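Local structure of Poly(A) ribonuclease POP2 (Saccharomyces cerevisiae, 1UOC) at residues S42-F47 with L252-S257; P78-L83 with T245-Q250; W158-A163 with F197-L202; A29-L34 with S98-N103; P11-V16 with K92-P97. The protein degrades RNA from the 3' end in vitro, preferring poly(A), as a nuclease subunit of the CCR4-NOT mRNA deadenylase complex, and is represented here by its RNase D domain. All blocks are in the same frame, centred on the assembly; numbering follows the deposited sequence.

Interaction 1 (S42-F47 with L252-S257); sequences SISTEF and LLMLLS
S42 and M254 carry this contact, with L255 as the third partner. S42 points its side chain at the helix and lays it against the first side-chain carbon of L255: S42 OG is 3.6 Å from L255 CB, and S42 CB is 3.8 Å from the same atom. With chi1 at 62°, OG sits between the backbone N and the carbonyl carbon, and its hydrogen bond goes to the carbonyl of S251, just before segment 252-257. The hydroxyl is thus satisfied by the helix itself although its surroundings are buried. Strand 40-48 is a central strand of the mixed sheet of a DEDD-type (RNase H-like) exonuclease domain, and helix 247-264 packs on one side of it; the local axes approach to 7.4 Å at 147°, so the two run roughly antiparallel. M254 reaches the strand with its thioether. Its chain is extended through chi2 and bends at chi3 (-61°), which places CE 3.3 Å from I43 O, while M254 SD lies 3.4 Å from that same oxygen. The methyl also meets S44, with M254 CE 4.0 Å from S44 CB. S44 and E46, further along the strand, are predicted ligands of a catalytic divalent metal.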
# COMPACT_ATOMS: atom_id res chain seq x y z
N SER A 42 -4.62 3.74 -0.20
CA SER A 42 -3.50 3.04 -0.83
C SER A 42 -2.55 2.64 0.30
O SER A 42 -2.49 3.31 1.33
CB SER A 42 -2.77 3.95 -1.80
OG SER A 42 -2.24 5.06 -1.10
N ILE A 43 -1.82 1.56 0.09
CA ILE A 43 -0.87 1.09 1.09
C ILE A 43 0.46 0.69 0.48
O ILE A 43 0.52 0.15 -0.63
CB ILE A 43 -1.44 -0.11 1.89
CG1 ILE A 43 -0.38 -0.62 2.87
CG2 ILE A 43 -1.89 -1.21 0.93
CD1 ILE A 43 -0.81 -1.83 3.65
N SER A 44 1.53 0.95 1.22
CA SER A 44 2.87 0.60 0.78
C SER A 44 3.63 0.13 2.02
O SER A 44 3.31 0.52 3.15
CB SER A 44 3.57 1.79 0.15
OG SER A 44 4.76 1.36 -0.48
N THR A 45 4.64 -0.70 1.81
CA THR A 45 5.38 -1.23 2.95
C THR A 45 6.87 -1.33 2.70
O THR A 45 7.34 -1.34 1.56
CB THR A 45 4.89 -2.63 3.31
OG1 THR A 45 5.15 -3.50 2.19
CG2 THR A 45 3.40 -2.62 3.63
N GLU A 46 7.59 -1.40 3.80
CA GLU A 46 9.03 -1.52 3.75
C GLU A 46 9.37 -2.51 4.85
O GLU A 46 9.13 -2.25 6.03
CB GLU A 46 9.69 -0.16 3.99
CG GLU A 46 11.19 -0.15 3.74
CD GLU A 46 11.56 -0.63 2.35
OE1 GLU A 46 11.18 0.02 1.36
OE2 GLU A 46 12.24 -1.68 2.25
N PHE A 47 9.87 -3.67 4.44
CA PHE A 47 10.24 -4.70 5.39
C PHE A 47 11.75 -4.79 5.45
O PHE A 47 12.44 -4.51 4.47
CB PHE A 47 9.71 -6.07 4.96
CG PHE A 47 8.23 -6.12 4.76
CD1 PHE A 47 7.69 -6.00 3.48
CD2 PHE A 47 7.37 -6.30 5.84
CE1 PHE A 47 6.31 -6.08 3.28
CE2 PHE A 47 5.99 -6.38 5.64
CZ PHE A 47 5.46 -6.28 4.36
N LEU A 252 1.38 7.41 -1.56
CA LEU A 252 0.85 8.61 -2.19
C LEU A 252 0.90 8.53 -3.73
O LEU A 252 -0.08 8.83 -4.41
CB LEU A 252 1.61 9.84 -1.69
CG LEU A 252 1.34 11.15 -2.44
CD1 LEU A 252 -0.15 11.49 -2.45
CD2 LEU A 252 2.16 12.27 -1.79
N LEU A 253 2.05 8.12 -4.26
CA LEU A 253 2.23 8.02 -5.71
C LEU A 253 1.25 7.02 -6.30
O LEU A 253 0.69 7.22 -7.38
CB LEU A 253 3.67 7.60 -6.05
CG LEU A 253 4.10 7.65 -7.52
CD1 LEU A 253 3.85 9.05 -8.08
CD2 LEU A 253 5.58 7.29 -7.66
N MET A 254 1.09 5.92 -5.58
CA MET A 254 0.20 4.82 -5.94
C MET A 254 -1.22 5.32 -6.12
O MET A 254 -1.84 5.12 -7.16
CB MET A 254 0.26 3.78 -4.83
CG MET A 254 -0.15 2.38 -5.19
SD MET A 254 -0.03 1.31 -3.74
CE MET A 254 1.72 1.45 -3.39
N LEU A 255 -1.75 5.98 -5.09
CA LEU A 255 -3.12 6.51 -5.12
C LEU A 255 -3.34 7.57 -6.21
O LEU A 255 -4.37 7.59 -6.88
CB LEU A 255 -3.46 7.10 -3.75
CG LEU A 255 -4.90 7.56 -3.54
CD1 LEU A 255 -5.83 6.35 -3.67
CD2 LEU A 255 -5.04 8.23 -2.18
N LEU A 256 -2.37 8.47 -6.36
CA LEU A 256 -2.44 9.53 -7.37
C LEU A 256 -2.53 8.89 -8.74
O LEU A 256 -3.34 9.27 -9.59
CB LEU A 256 -1.17 10.39 -7.30
CG LEU A 256 -1.16 11.84 -6.82
CD1 LEU A 256 -2.39 12.14 -5.98
CD2 LEU A 256 0.14 12.08 -6.05
N SER A 257 -1.68 7.89 -8.95
CA SER A 257 -1.64 7.18 -10.21
C SER A 257 -2.94 6.41 -10.46
O SER A 257 -3.48 6.45 -11.56
CB SER A 257 -0.45 6.22 -10.24
OG SER A 257 0.77 6.95 -10.23

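Interaction 2 (P78-L83 with T245-Q250); sequences PIQLGL and TTTGGQ
T247 packs its side chain against Q80 and the backbone of L81 and G82, where the first turn of helix 247-264 meets strand 77-86 of the RNase H-like sheet. The strand enters this contact through a classic beta bulge, in which I79 and Q80 both face E46 of strand 40-48. In van der Waals packing, the T247 methyl rests on the strand backbone: T247 CG2 is 3.8 Å from G82 N. That methyl is anti to the backbone N, leaving OG1 beside the N and on the side of Q80, where T247 OG1 lies 3.6 Å from Q80 CB. Backbone packing is closest at two glycines, G82 CA and G248 CA being 4.1 Å apart. A CB on G82 would point toward the helix and clash with T247 O and G248 CA, which explains how the helix start can come this near the strand. At the N-terminus of the helix, T246 is the N-cap residue, and the carbonyl of T246 accepts from Q250 N at 2.8 Å. Q250, a predicted ligand of a catalytic divalent metal, thereby has its backbone held by the first helical turn, while its side-chain NE2 donates to the carbonyl of F244. The capping bond itself runs from G249 N to T246 OG1, 3.0 Å long with an N-H...O angle of 152°.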
# COMPACT_ATOMS: atom_id res chain seq x y z
N PRO A 78 8.19 -5.30 9.54
CA PRO A 78 7.90 -3.97 8.98
C PRO A 78 8.68 -2.87 9.68
O PRO A 78 8.74 -2.83 10.91
CB PRO A 78 6.39 -3.81 9.22
CG PRO A 78 5.92 -5.16 9.73
CD PRO A 78 7.10 -5.72 10.43
N ILE A 79 9.29 -1.99 8.90
CA ILE A 79 10.04 -0.89 9.46
C ILE A 79 9.22 0.38 9.17
O ILE A 79 9.19 1.32 9.97
CB ILE A 79 11.46 -0.81 8.83
CG1 ILE A 79 12.29 0.28 9.51
CG2 ILE A 79 11.37 -0.53 7.36
CD1 ILE A 79 12.82 -0.11 10.87
N GLN A 80 8.55 0.39 8.02
CA GLN A 80 7.72 1.52 7.61
C GLN A 80 6.51 1.06 6.82
O GLN A 80 6.53 0.01 6.17
CB GLN A 80 8.52 2.51 6.75
CG GLN A 80 9.40 3.47 7.53
CD GLN A 80 10.23 4.37 6.63
OE1 GLN A 80 10.74 5.40 7.07
NE2 GLN A 80 10.37 3.99 5.36
N LEU A 81 5.44 1.85 6.89
CA LEU A 81 4.22 1.56 6.17
C LEU A 81 3.51 2.86 5.86
O LEU A 81 3.33 3.70 6.73
CB LEU A 81 3.33 0.62 7.00
CG LEU A 81 2.01 0.13 6.40
CD1 LEU A 81 1.56 -1.13 7.15
CD2 LEU A 81 0.94 1.21 6.50
N GLY A 82 3.11 3.04 4.61
CA GLY A 82 2.41 4.25 4.22
C GLY A 82 0.94 4.04 3.88
O GLY A 82 0.57 3.00 3.35
N LEU A 83 0.11 5.02 4.21
CA LEU A 83 -1.32 4.98 3.89
C LEU A 83 -1.68 6.35 3.34
O LEU A 83 -1.29 7.37 3.90
CB LEU A 83 -2.19 4.72 5.13
CG LEU A 83 -2.21 3.35 5.78
CD1 LEU A 83 -3.24 3.36 6.91
CD2 LEU A 83 -2.54 2.26 4.75
N THR A 245 9.86 9.04 -3.07
CA THR A 245 10.80 7.95 -2.82
C THR A 245 10.70 7.31 -1.43
O THR A 245 11.22 6.23 -1.21
CB THR A 245 12.27 8.41 -3.03
OG1 THR A 245 12.58 9.45 -2.10
CG2 THR A 245 12.46 8.93 -4.44
N THR A 246 10.03 7.97 -0.50
CA THR A 246 9.86 7.43 0.84
C THR A 246 8.69 6.45 0.82
O THR A 246 7.90 6.42 -0.14
CB THR A 246 9.54 8.53 1.86
OG1 THR A 246 8.33 9.20 1.45
CG2 THR A 246 10.68 9.54 1.95
N THR A 247 8.56 5.67 1.88
CA THR A 247 7.47 4.70 1.96
C THR A 247 6.11 5.39 1.93
O THR A 247 5.18 4.94 1.26
CB THR A 247 7.62 3.83 3.22
OG1 THR A 247 8.94 3.26 3.24
CG2 THR A 247 6.59 2.69 3.24
N GLY A 248 6.00 6.50 2.65
CA GLY A 248 4.75 7.25 2.65
C GLY A 248 4.51 7.80 1.26
O GLY A 248 3.40 7.71 0.73
N GLY A 249 5.56 8.35 0.66
CA GLY A 249 5.45 8.90 -0.68
C GLY A 249 4.99 7.88 -1.69
O GLY A 249 4.27 8.21 -2.63
N GLN A 250 5.42 6.63 -1.50
CA GLN A 250 5.03 5.55 -2.39
C GLN A 250 3.53 5.29 -2.35
O GLN A 250 2.91 5.08 -3.38
CB GLN A 250 5.78 4.26 -2.03
CG GLN A 250 7.24 4.21 -2.48
CD GLN A 250 7.37 4.08 -3.99
OE1 GLN A 250 6.99 3.06 -4.57
NE2 GLN A 250 7.89 5.12 -4.64

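Interaction 3 (W158-A163 with F197-L202); sequences WITYHA and FYDLNL
The Y161 ring has N201 over one face: N201 CB stands 3.5 Å from the ring centroid, 10° off the normal, a CH-pi contact. The N201 amide plane is turned 77° from the ring, and Y161 OH bonds to the carbonyl of Y227. L200 CB approaches the same ring obliquely, 3.7 Å from Y161 CD1. At the edge of the Y198 ring, near its plane, lies the carbonyl O of W158. The flat D199 carboxylate joins the segments through polar bonds. Its OD1 accepts from H162 N at 3.2 Å on the syn side, and L202 N arrives from the opposite face of the plane; D199 OD2 takes A163 N at 3.1 Å from above the plane. D199 therefore caps helix 200-207 and holds the turn after strand 157-160 with one group. An alanine at D199 would probably leave the amides of H162, A163 and L202 without their acceptor and set the turn free to shift. Y198 N to W158 O (2.7 Å) and T160 N to Y198 O (2.8 Å) pair the strands in parallel, and L200 N to T160 O (2.7 Å) carries the ladder into the helix start. The short strand axes lie 4.6 Å apart at 13°. This is the parallel edge of the RNase H-like sheet, its strand 157-160 leading toward D166, a predicted ligand of a catalytic divalent metal.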
# COMPACT_ATOMS: atom_id res chain seq x y z
N TRP A 158 -9.52 -0.42 -1.41
CA TRP A 158 -8.08 -0.47 -1.14
C TRP A 158 -7.31 -0.54 -2.44
O TRP A 158 -7.71 -1.21 -3.38
CB TRP A 158 -7.72 -1.68 -0.27
CG TRP A 158 -8.01 -1.50 1.19
CD1 TRP A 158 -9.20 -1.73 1.84
CD2 TRP A 158 -7.09 -1.09 2.20
NE1 TRP A 158 -9.06 -1.49 3.18
CE2 TRP A 158 -7.78 -1.09 3.43
CE3 TRP A 158 -5.74 -0.71 2.18
CZ2 TRP A 158 -7.16 -0.73 4.64
CZ3 TRP A 158 -5.12 -0.35 3.39
CH2 TRP A 158 -5.83 -0.36 4.60
N ILE A 159 -6.19 0.18 -2.48
CA ILE A 159 -5.32 0.24 -3.65
C ILE A 159 -3.95 -0.29 -3.25
O ILE A 159 -3.38 0.15 -2.25
CB ILE A 159 -5.16 1.70 -4.16
CG1 ILE A 159 -6.54 2.30 -4.44
CG2 ILE A 159 -4.28 1.74 -5.41
CD1 ILE A 159 -7.31 1.58 -5.54
N THR A 160 -3.42 -1.22 -4.04
CA THR A 160 -2.14 -1.82 -3.75
C THR A 160 -1.32 -1.97 -5.01
O THR A 160 -1.83 -1.80 -6.12
CB THR A 160 -2.34 -3.21 -3.12
OG1 THR A 160 -1.07 -3.77 -2.77
CG2 THR A 160 -3.05 -4.13 -4.12
N TYR A 161 -0.04 -2.28 -4.84
CA TYR A 161 0.87 -2.49 -5.97
C TYR A 161 1.64 -3.73 -5.54
O TYR A 161 2.30 -3.71 -4.50
CB TYR A 161 1.83 -1.31 -6.12
CG TYR A 161 2.17 -1.01 -7.56
CD1 TYR A 161 1.30 -0.26 -8.36
CD2 TYR A 161 3.32 -1.54 -8.16
CE1 TYR A 161 1.56 -0.05 -9.71
CE2 TYR A 161 3.59 -1.34 -9.51
CZ TYR A 161 2.70 -0.60 -10.28
OH TYR A 161 2.94 -0.42 -11.63
N HIS A 162 1.57 -4.79 -6.32
CA HIS A 162 2.23 -6.04 -5.94
C HIS A 162 1.67 -6.38 -4.56
O HIS A 162 2.40 -6.45 -3.57
CB HIS A 162 3.74 -5.85 -5.86
CG HIS A 162 4.43 -5.86 -7.20
ND1 HIS A 162 5.71 -5.40 -7.38
CD2 HIS A 162 4.01 -6.30 -8.41
CE1 HIS A 162 6.06 -5.56 -8.64
NE2 HIS A 162 5.05 -6.11 -9.29
N ALA A 163 0.35 -6.55 -4.51
CA ALA A 163 -0.37 -6.86 -3.29
C ALA A 163 0.29 -7.99 -2.52
O ALA A 163 1.10 -7.74 -1.63
CB ALA A 163 -1.81 -7.24 -3.63
N PHE A 197 -10.91 -4.14 -3.36
CA PHE A 197 -9.54 -3.70 -3.54
C PHE A 197 -8.99 -3.93 -4.94
O PHE A 197 -9.49 -4.74 -5.71
CB PHE A 197 -8.64 -4.36 -2.48
CG PHE A 197 -8.15 -5.74 -2.85
CD1 PHE A 197 -7.08 -5.91 -3.72
CD2 PHE A 197 -8.74 -6.87 -2.29
CE1 PHE A 197 -6.61 -7.17 -4.05
CE2 PHE A 197 -8.27 -8.15 -2.60
CZ PHE A 197 -7.20 -8.30 -3.48
N TYR A 198 -7.95 -3.18 -5.27
CA TYR A 198 -7.31 -3.30 -6.58
C TYR A 198 -5.80 -3.35 -6.50
O TYR A 198 -5.18 -2.71 -5.65
CB TYR A 198 -7.68 -2.13 -7.48
CG TYR A 198 -9.13 -2.09 -7.90
CD1 TYR A 198 -10.11 -1.59 -7.04
CD2 TYR A 198 -9.52 -2.58 -9.15
CE1 TYR A 198 -11.46 -1.58 -7.43
CE2 TYR A 198 -10.86 -2.58 -9.53
CZ TYR A 198 -11.83 -2.07 -8.67
OH TYR A 198 -13.15 -2.08 -9.06
N ASP A 199 -5.20 -4.14 -7.38
CA ASP A 199 -3.76 -4.21 -7.46
C ASP A 199 -3.48 -3.36 -8.70
O ASP A 199 -3.69 -3.80 -9.84
CB ASP A 199 -3.27 -5.63 -7.71
CG ASP A 199 -1.77 -5.73 -7.69
OD1 ASP A 199 -1.11 -4.77 -8.14
OD2 ASP A 199 -1.23 -6.76 -7.22
N LEU A 200 -3.03 -2.13 -8.49
CA LEU A 200 -2.75 -1.22 -9.58
C LEU A 200 -1.73 -1.80 -10.55
O LEU A 200 -1.80 -1.57 -11.76
CB LEU A 200 -2.27 0.13 -9.03
CG LEU A 200 -1.91 1.21 -10.05
CD1 LEU A 200 -3.04 1.37 -11.04
CD2 LEU A 200 -1.64 2.50 -9.32
N ASN A 201 -0.77 -2.54 -10.02
CA ASN A 201 0.27 -3.16 -10.84
C ASN A 201 -0.39 -4.09 -11.86
O ASN A 201 -0.05 -4.10 -13.05
CB ASN A 201 1.22 -3.95 -9.92
CG ASN A 201 2.22 -4.77 -10.69
OD1 ASN A 201 1.86 -5.76 -11.33
ND2 ASN A 201 3.48 -4.37 -10.65
N LEU A 202 -1.35 -4.87 -11.40
CA LEU A 202 -2.06 -5.78 -12.27
C LEU A 202 -2.93 -5.04 -13.29
O LEU A 202 -2.94 -5.38 -14.47
CB LEU A 202 -2.88 -6.74 -11.40
CG LEU A 202 -3.75 -7.80 -12.07
CD1 LEU A 202 -5.07 -7.18 -12.42
CD2 LEU A 202 -3.05 -8.36 -13.30

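Interaction 4 (A29-L34 with S98-N103); sequences AVIRQL and STWQFN. With CA (calcium ion), chain C.
With chi1 of I31 at -70°, CG1 is anti to the carbonyl carbon; chi1 of W100 (-67°) puts its CG likewise beside the backbone N, and the two side chains slide past each other in opposite directions. I31 CG1 comes over the six-membered ring of W100, 3.7 Å from its centroid and 7° off the normal, a CH-pi contact. L34 CD1 meets the rim in the ring plane, 3.8 Å from W100 CH2. Helix 24-34 thus packs on strand 99-103 of the mixed RNase H-like sheet, the local axes running in roughly opposite directions. An alanine at W100 would probably open a gap under I31 CG1 and beside L34 CD1 and leave E27, which accepts from the indole NE1, without that partner. Beyond the indole, I31 and F102 reach tip to tip, with I31 CD1 in the plane of the ring and 3.8 Å from F102 CZ. At the end of the helix, Q33 O binds the calcium ion at 2.3 Å, and S36 also binds it.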
# COMPACT_ATOMS: atom_id res chain seq x y z
N ALA A 29 -7.14 9.15 14.68
CA ALA A 29 -8.41 9.82 14.95
C ALA A 29 -8.77 10.61 13.68
O ALA A 29 -9.93 10.64 13.28
CB ALA A 29 -8.28 10.75 16.15
N VAL A 30 -7.77 11.23 13.06
CA VAL A 30 -7.98 11.99 11.82
C VAL A 30 -8.34 11.05 10.67
O VAL A 30 -9.23 11.35 9.88
CB VAL A 30 -6.70 12.77 11.42
CG1 VAL A 30 -6.89 13.41 10.04
CG2 VAL A 30 -6.39 13.84 12.46
N ILE A 31 -7.66 9.91 10.57
CA ILE A 31 -7.94 8.94 9.51
C ILE A 31 -9.41 8.51 9.62
O ILE A 31 -10.14 8.46 8.65
CB ILE A 31 -7.03 7.69 9.66
CG1 ILE A 31 -5.59 8.06 9.31
CG2 ILE A 31 -7.54 6.54 8.77
CD1 ILE A 31 -4.57 6.98 9.65
N ARG A 32 -9.80 8.21 10.85
CA ARG A 32 -11.15 7.78 11.17
C ARG A 32 -12.24 8.75 10.69
O ARG A 32 -13.29 8.31 10.22
CB ARG A 32 -11.24 7.58 12.68
CG ARG A 32 -12.20 6.52 13.15
CD ARG A 32 -12.09 6.35 14.67
NE ARG A 32 -10.77 5.86 15.04
CZ ARG A 32 -10.01 6.38 16.00
NH1 ARG A 32 -10.42 7.43 16.70
NH2 ARG A 32 -8.82 5.85 16.24
N GLN A 33 -12.02 10.05 10.79
CA GLN A 33 -13.07 10.97 10.36
C GLN A 33 -12.97 11.36 8.90
O GLN A 33 -13.90 11.95 8.36
CB GLN A 33 -13.15 12.21 11.27
CG GLN A 33 -12.18 13.33 10.98
CD GLN A 33 -12.68 14.31 9.92
OE1 GLN A 33 -11.88 15.03 9.33
NE2 GLN A 33 -13.99 14.36 9.69
N LEU A 34 -11.87 11.02 8.24
CA LEU A 34 -11.75 11.36 6.82
C LEU A 34 -12.25 10.24 5.93
O LEU A 34 -12.82 10.50 4.87
CB LEU A 34 -10.28 11.64 6.45
CG LEU A 34 -9.53 12.85 7.01
CD1 LEU A 34 -8.05 12.76 6.64
CD2 LEU A 34 -10.15 14.13 6.48
N SER A 98 -3.01 13.96 4.36
CA SER A 98 -3.82 13.00 3.64
C SER A 98 -2.97 11.75 3.35
O SER A 98 -3.42 10.79 2.71
CB SER A 98 -4.26 13.66 2.33
OG SER A 98 -5.36 12.99 1.80
N THR A 99 -1.72 11.77 3.80
CA THR A 99 -0.81 10.65 3.61
C THR A 99 -0.01 10.52 4.88
O THR A 99 0.44 11.51 5.45
CB THR A 99 0.15 10.89 2.42
OG1 THR A 99 -0.61 11.00 1.22
CG2 THR A 99 1.11 9.69 2.26
N TRP A 100 0.18 9.28 5.33
CA TRP A 100 0.90 9.02 6.56
C TRP A 100 1.98 7.99 6.32
O TRP A 100 1.85 7.12 5.46
CB TRP A 100 -0.07 8.46 7.60
CG TRP A 100 -1.12 9.44 8.06
CD1 TRP A 100 -1.04 10.29 9.12
CD2 TRP A 100 -2.37 9.72 7.41
NE1 TRP A 100 -2.16 11.08 9.17
CE2 TRP A 100 -2.99 10.76 8.13
CE3 TRP A 100 -3.02 9.20 6.28
CZ2 TRP A 100 -4.24 11.29 7.76
CZ3 TRP A 100 -4.25 9.72 5.91
CH2 TRP A 100 -4.85 10.76 6.65
N GLN A 101 3.05 8.11 7.09
CA GLN A 101 4.14 7.16 7.04
C GLN A 101 4.33 6.70 8.47
O GLN A 101 4.88 7.43 9.29
CB GLN A 101 5.45 7.78 6.54
CG GLN A 101 6.55 6.71 6.40
CD GLN A 101 7.81 7.24 5.75
OE1 GLN A 101 8.64 7.86 6.41
NE2 GLN A 101 7.96 6.99 4.47
N PHE A 102 3.86 5.50 8.76
CA PHE A 102 4.00 4.94 10.09
C PHE A 102 5.38 4.31 10.23
O PHE A 102 5.80 3.50 9.40
CB PHE A 102 2.91 3.90 10.33
CG PHE A 102 1.50 4.45 10.22
CD1 PHE A 102 0.86 4.52 8.98
CD2 PHE A 102 0.83 4.88 11.35
CE1 PHE A 102 -0.43 5.03 8.88
CE2 PHE A 102 -0.47 5.39 11.26
CZ PHE A 102 -1.10 5.47 10.01
N ASN A 103 6.10 4.70 11.28
CA ASN A 103 7.44 4.18 11.52
C ASN A 103 7.36 3.21 12.71
O ASN A 103 6.92 3.58 13.79
CB ASN A 103 8.39 5.35 11.80
CG ASN A 103 8.42 6.36 10.65
OD1 ASN A 103 7.74 7.38 10.68
ND2 ASN A 103 9.22 6.06 9.64
CA CA C . -16.08 11.35 8.23
O HOH W 1 -15.26 8.85 8.67

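Interaction 5 (P11-V16 with K92-P97); sequences PNYLFV and KPDNGP
Y13 and K92 form the centre of this contact. The Y13 ring, its CG anti to the carbonyl carbon, lies under the K92 side chain: K92 CB is 3.6 Å from the ring centroid and 12° off the normal, a CH-pi contact over the centre of the face. Further along the same chain, K92 CD is 3.6 Å from Y13 CG, so the aliphatic part of the lysine crosses the ring obliquely. At the far end of the ring Y13 OH accepts from K92 N, 2.9 Å away, with a nearly straight N-H...O angle of 165°. These contacts pin the loop before strand 17-19, whose residues 11-13 form a 3-10 turn, to the loop joining strands 77-86 and 99-103, outside the RNase H-like sheet and away from its metal site. The K92 chain stays extended to CE and then bends at chi4 (-74°), placing NZ among L85 O, S84 OG, S98 OG and a water 3.0 Å from K92 NZ. That is more acceptors than its three protons can each serve singly, so at least one bond is probably shared. The water donates to Y13 O, 2.7 Å away, and so links the ammonium group to the 11-16 loop. F15, its CG anti to the backbone N, lies side by side with P97: P97 CB meets the edge of the ring, 3.9 Å from F15 CE2.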
# COMPACT_ATOMS: atom_id res chain seq x y z
N PRO A 11 -0.37 21.37 -4.69
CA PRO A 11 0.78 21.27 -3.79
C PRO A 11 0.58 20.59 -2.44
O PRO A 11 1.38 19.74 -2.05
CB PRO A 11 1.21 22.73 -3.63
CG PRO A 11 0.91 23.29 -4.96
CD PRO A 11 -0.47 22.73 -5.25
N ASN A 12 -0.49 20.94 -1.73
CA ASN A 12 -0.73 20.36 -0.41
C ASN A 12 -1.07 18.86 -0.41
O ASN A 12 -1.15 18.23 0.64
CB ASN A 12 -1.81 21.18 0.32
CG ASN A 12 -3.01 20.36 0.77
OD1 ASN A 12 -3.90 20.06 -0.04
ND2 ASN A 12 -3.05 19.99 2.05
N TYR A 13 -1.25 18.28 -1.60
CA TYR A 13 -1.53 16.85 -1.69
C TYR A 13 -0.23 16.08 -1.52
O TYR A 13 -0.24 14.90 -1.16
CB TYR A 13 -2.11 16.49 -3.06
CG TYR A 13 -3.56 16.81 -3.29
CD1 TYR A 13 -4.27 16.19 -4.32
CD2 TYR A 13 -4.23 17.74 -2.50
CE1 TYR A 13 -5.62 16.48 -4.55
CE2 TYR A 13 -5.58 18.04 -2.73
CZ TYR A 13 -6.26 17.40 -3.75
OH TYR A 13 -7.59 17.66 -3.97
N LEU A 14 0.90 16.74 -1.78
CA LEU A 14 2.20 16.09 -1.70
C LEU A 14 2.93 16.31 -0.37
O LEU A 14 4.12 16.61 -0.33
CB LEU A 14 3.06 16.57 -2.87
CG LEU A 14 2.35 16.59 -4.23
CD1 LEU A 14 3.29 17.13 -5.31
CD2 LEU A 14 1.86 15.18 -4.60
N PHE A 15 2.20 16.13 0.72
CA PHE A 15 2.74 16.28 2.06
C PHE A 15 2.51 14.96 2.79
O PHE A 15 1.39 14.45 2.80
CB PHE A 15 2.01 17.41 2.80
CG PHE A 15 2.30 17.45 4.27
CD1 PHE A 15 3.55 17.85 4.74
CD2 PHE A 15 1.34 17.04 5.19
CE1 PHE A 15 3.84 17.84 6.11
CE2 PHE A 15 1.62 17.03 6.57
CZ PHE A 15 2.88 17.43 7.02
N VAL A 16 3.56 14.41 3.40
CA VAL A 16 3.48 13.15 4.14
C VAL A 16 3.68 13.36 5.64
O VAL A 16 4.73 13.84 6.06
CB VAL A 16 4.55 12.15 3.67
CG1 VAL A 16 4.43 10.87 4.48
CG2 VAL A 16 4.40 11.86 2.20
N LYS A 92 -8.37 15.35 -2.34
CA LYS A 92 -7.90 15.18 -0.97
C LYS A 92 -8.26 16.42 -0.16
O LYS A 92 -8.56 17.48 -0.73
CB LYS A 92 -6.38 14.98 -0.98
CG LYS A 92 -5.92 13.65 -1.61
CD LYS A 92 -4.38 13.61 -1.75
CE LYS A 92 -3.82 12.19 -1.75
NZ LYS A 92 -3.84 11.54 -0.39
N PRO A 93 -8.28 16.31 1.17
CA PRO A 93 -8.62 17.48 2.00
C PRO A 93 -7.63 18.62 1.77
O PRO A 93 -6.43 18.38 1.68
CB PRO A 93 -8.56 16.92 3.42
CG PRO A 93 -7.67 15.70 3.30
CD PRO A 93 -8.12 15.11 2.01
N ASP A 94 -8.14 19.85 1.66
CA ASP A 94 -7.29 21.02 1.41
C ASP A 94 -6.47 21.43 2.63
O ASP A 94 -5.47 22.13 2.51
CB ASP A 94 -8.14 22.21 0.92
CG ASP A 94 -8.76 21.96 -0.45
OD1 ASP A 94 -8.06 21.41 -1.34
OD2 ASP A 94 -9.94 22.33 -0.65
N ASN A 95 -6.89 20.98 3.80
CA ASN A 95 -6.18 21.27 5.03
C ASN A 95 -5.79 19.98 5.74
O ASN A 95 -6.55 19.01 5.73
CB ASN A 95 -7.04 22.11 5.98
CG ASN A 95 -6.85 23.59 5.77
OD1 ASN A 95 -6.90 24.37 6.72
ND2 ASN A 95 -6.65 24.00 4.52
N GLY A 96 -4.62 19.96 6.35
CA GLY A 96 -4.19 18.78 7.07
C GLY A 96 -3.62 17.70 6.17
O GLY A 96 -3.72 17.78 4.94
N PRO A 97 -3.02 16.66 6.78
CA PRO A 97 -2.41 15.52 6.09
C PRO A 97 -3.41 14.53 5.49
O PRO A 97 -4.48 14.27 6.04
CB PRO A 97 -1.57 14.88 7.20
CG PRO A 97 -2.45 15.10 8.40
CD PRO A 97 -2.85 16.55 8.23
O HOH W 2 -1.62 13.32 0.54

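How the interactions relate
Interactions 1 and 2 share helix 247-264 and meet neighbouring strands 40-48 and 77-86, their centres 7 Å apart; S44 O and G82 N (2.9 Å) join them, and S44 OG lies 3.4 Å from Q250 CB. Together they hold S44, E46 and Q250, three of the predicted catalytic metal ligands. Interaction 3 continues the sheet beyond strand 40-48, on the side away from 77-86. Its centre is 9 Å from that of interaction 1, and I43 N to I159 O (3.1 Å) links the two. Interaction 4 adds the next strand beyond 77-86, L83 O meeting W100 N at 2.8 Å. Interaction 5, about 22 Å from interaction 3 between centres, touches interaction 4 where T99 CB lies 3.8 Å from F15 O.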